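Local coordinates for nucleocapsid (Crimean-congo hemorrhagic fever virus, PDB 4AKL), which probably binds single- and double-stranded RNA, probably helps package the viral genome, and probably also cuts double-stranded DNA without sequence preference, at residues K151-Y156 with L455-G461. Residue numbers count along the deposited sequence, not the author numbering.
Sequences KVLAEY and LHQSLVG
The chain at 151-156 runs extended (phi/psi -63/155 at Val-152 and -66/129 at Leu-153), kinks at Ala-154 (-72/-40) and enters the short strand 155-156, lying against the C-terminal end of helix 450-460. The CA atoms of Val-152 and Val-460 are 4.3 Å apart, those of Leu-153 and Leu-459 5.8 Å. Leu-455 (chi1 t, chi2 p) sets CD1 3.9 Å from CE2 of Tyr-156 and also packs on helix 163-181. One turn later, Ser-458 (chi1 t) pairs its OG with OH of Tyr-156 in a 2.7 Å hydrogen bond, while its carbonyl O lies 3.7 Å from Leu-153 CD1. Leu-459 (m, t) lays CD2 over one face of the Tyr-156 ring (chi1 t), 3.6 Å from the centroid in a CH-pi contact, and its carbonyl O accepts a 3.1 Å hydrogen bond from Leu-153 N. Val-460 touches Val-152, CG1 to CG1, at 4.3 Å; one water donates to both Val-460 O (2.5 Å) and Lys-151 O (2.6 Å). Gly-461, at positive phi (113/11), ends the helix in a Schellman motif with weak bonds from its N to the O atoms of Gln-457 and Ser-458. Strand 155-156 pairs in parallel with 480-481 near the C-terminus. Two helix-end carbonyls, lacking partners in a further turn, thus find others, Leu-459 O the NH of Leu-153 and Val-460 O the water, and Tyr-156 adds both apolar cover and a hydroxyl-to-hydroxyl hydrogen bond with Ser-458.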
# COMPACT_ATOMS: atom_id res chain seq x y z
N LYS A 151 -14.66 -5.98 -0.98
CA LYS A 151 -14.90 -4.65 -1.56
C LYS A 151 -14.79 -3.57 -0.48
O LYS A 151 -14.83 -3.87 0.73
CB LYS A 151 -16.28 -4.61 -2.21
CG LYS A 151 -16.47 -5.58 -3.38
CD LYS A 151 -17.88 -5.51 -3.99
CE LYS A 151 -18.01 -6.49 -5.16
NZ LYS A 151 -16.95 -6.22 -6.21
N VAL A 152 -14.67 -2.31 -0.91
CA VAL A 152 -14.64 -1.18 0.04
C VAL A 152 -15.97 -1.13 0.81
O VAL A 152 -16.96 -1.62 0.33
CB VAL A 152 -14.36 0.19 -0.66
CG1 VAL A 152 -13.02 0.14 -1.42
CG2 VAL A 152 -15.51 0.62 -1.58
N LEU A 153 -15.97 -0.54 2.01
CA LEU A 153 -17.23 -0.34 2.78
C LEU A 153 -18.15 0.65 2.04
O LEU A 153 -17.72 1.72 1.64
CB LEU A 153 -16.94 0.16 4.19
CG LEU A 153 -16.05 -0.69 5.13
CD1 LEU A 153 -15.66 0.06 6.41
CD2 LEU A 153 -16.76 -1.99 5.48
N ALA A 154 -19.41 0.26 1.85
CA ALA A 154 -20.44 1.13 1.24
C ALA A 154 -20.83 2.23 2.20
O ALA A 154 -21.03 3.37 1.82
CB ALA A 154 -21.68 0.33 0.86
N GLU A 155 -20.95 1.85 3.47
CA GLU A 155 -21.39 2.73 4.52
C GLU A 155 -20.27 2.83 5.54
O GLU A 155 -19.53 1.87 5.75
CB GLU A 155 -22.65 2.14 5.19
CG GLU A 155 -23.64 1.35 4.25
CD GLU A 155 -24.87 2.14 3.70
OE1 GLU A 155 -25.52 2.91 4.45
OE2 GLU A 155 -25.20 1.96 2.49
N TYR A 156 -20.13 4.00 6.17
CA TYR A 156 -19.19 4.15 7.30
C TYR A 156 -19.93 4.86 8.39
O TYR A 156 -20.30 6.03 8.24
CB TYR A 156 -17.98 4.94 6.88
CG TYR A 156 -16.78 4.90 7.80
CD1 TYR A 156 -16.14 3.71 8.09
CD2 TYR A 156 -16.24 6.07 8.33
CE1 TYR A 156 -14.99 3.67 8.91
CE2 TYR A 156 -15.09 6.04 9.15
CZ TYR A 156 -14.48 4.84 9.44
OH TYR A 156 -13.36 4.82 10.25
N LEU A 455 -7.92 7.60 6.99
CA LEU A 455 -9.36 7.45 6.71
C LEU A 455 -9.65 6.56 5.51
O LEU A 455 -10.54 5.71 5.54
CB LEU A 455 -10.03 8.82 6.49
CG LEU A 455 -11.56 8.84 6.27
CD1 LEU A 455 -12.29 8.20 7.43
CD2 LEU A 455 -12.09 10.26 6.03
N HIS A 456 -8.88 6.77 4.46
CA HIS A 456 -9.01 6.01 3.22
C HIS A 456 -8.88 4.53 3.53
O HIS A 456 -9.73 3.75 3.18
CB HIS A 456 -7.93 6.47 2.24
CG HIS A 456 -8.04 5.83 0.91
ND1 HIS A 456 -8.95 6.24 -0.04
CD2 HIS A 456 -7.36 4.81 0.36
CE1 HIS A 456 -8.82 5.49 -1.12
NE2 HIS A 456 -7.86 4.61 -0.90
N GLN A 457 -7.82 4.19 4.23
CA GLN A 457 -7.55 2.84 4.65
C GLN A 457 -8.60 2.25 5.54
O GLN A 457 -8.87 1.09 5.42
CB GLN A 457 -6.19 2.78 5.34
CG GLN A 457 -5.12 2.90 4.26
CD GLN A 457 -3.81 3.06 4.80
OE1 GLN A 457 -3.42 2.39 5.77
NE2 GLN A 457 -3.07 3.96 4.22
N SER A 458 -9.18 3.04 6.45
CA SER A 458 -10.29 2.57 7.24
C SER A 458 -11.48 2.34 6.34
O SER A 458 -12.21 1.40 6.55
CB SER A 458 -10.68 3.58 8.33
OG SER A 458 -11.59 3.00 9.22
N LEU A 459 -11.68 3.19 5.35
CA LEU A 459 -12.82 3.06 4.41
C LEU A 459 -12.71 1.85 3.44
O LEU A 459 -13.75 1.33 2.99
CB LEU A 459 -13.05 4.36 3.62
CG LEU A 459 -13.55 5.61 4.35
CD1 LEU A 459 -13.65 6.72 3.35
CD2 LEU A 459 -14.92 5.41 5.08
N VAL A 460 -11.48 1.42 3.11
CA VAL A 460 -11.32 0.25 2.29
C VAL A 460 -11.60 -1.02 3.13
O VAL A 460 -11.87 -2.06 2.56
CB VAL A 460 -9.95 0.16 1.59
CG1 VAL A 460 -9.63 1.48 0.79
CG2 VAL A 460 -8.89 -0.15 2.56
N GLY A 461 -11.55 -0.91 4.46
CA GLY A 461 -11.89 -1.97 5.37
C GLY A 461 -10.74 -2.51 6.18
O GLY A 461 -10.91 -3.54 6.84
O HOH W 1 -12.79 -4.41 2.33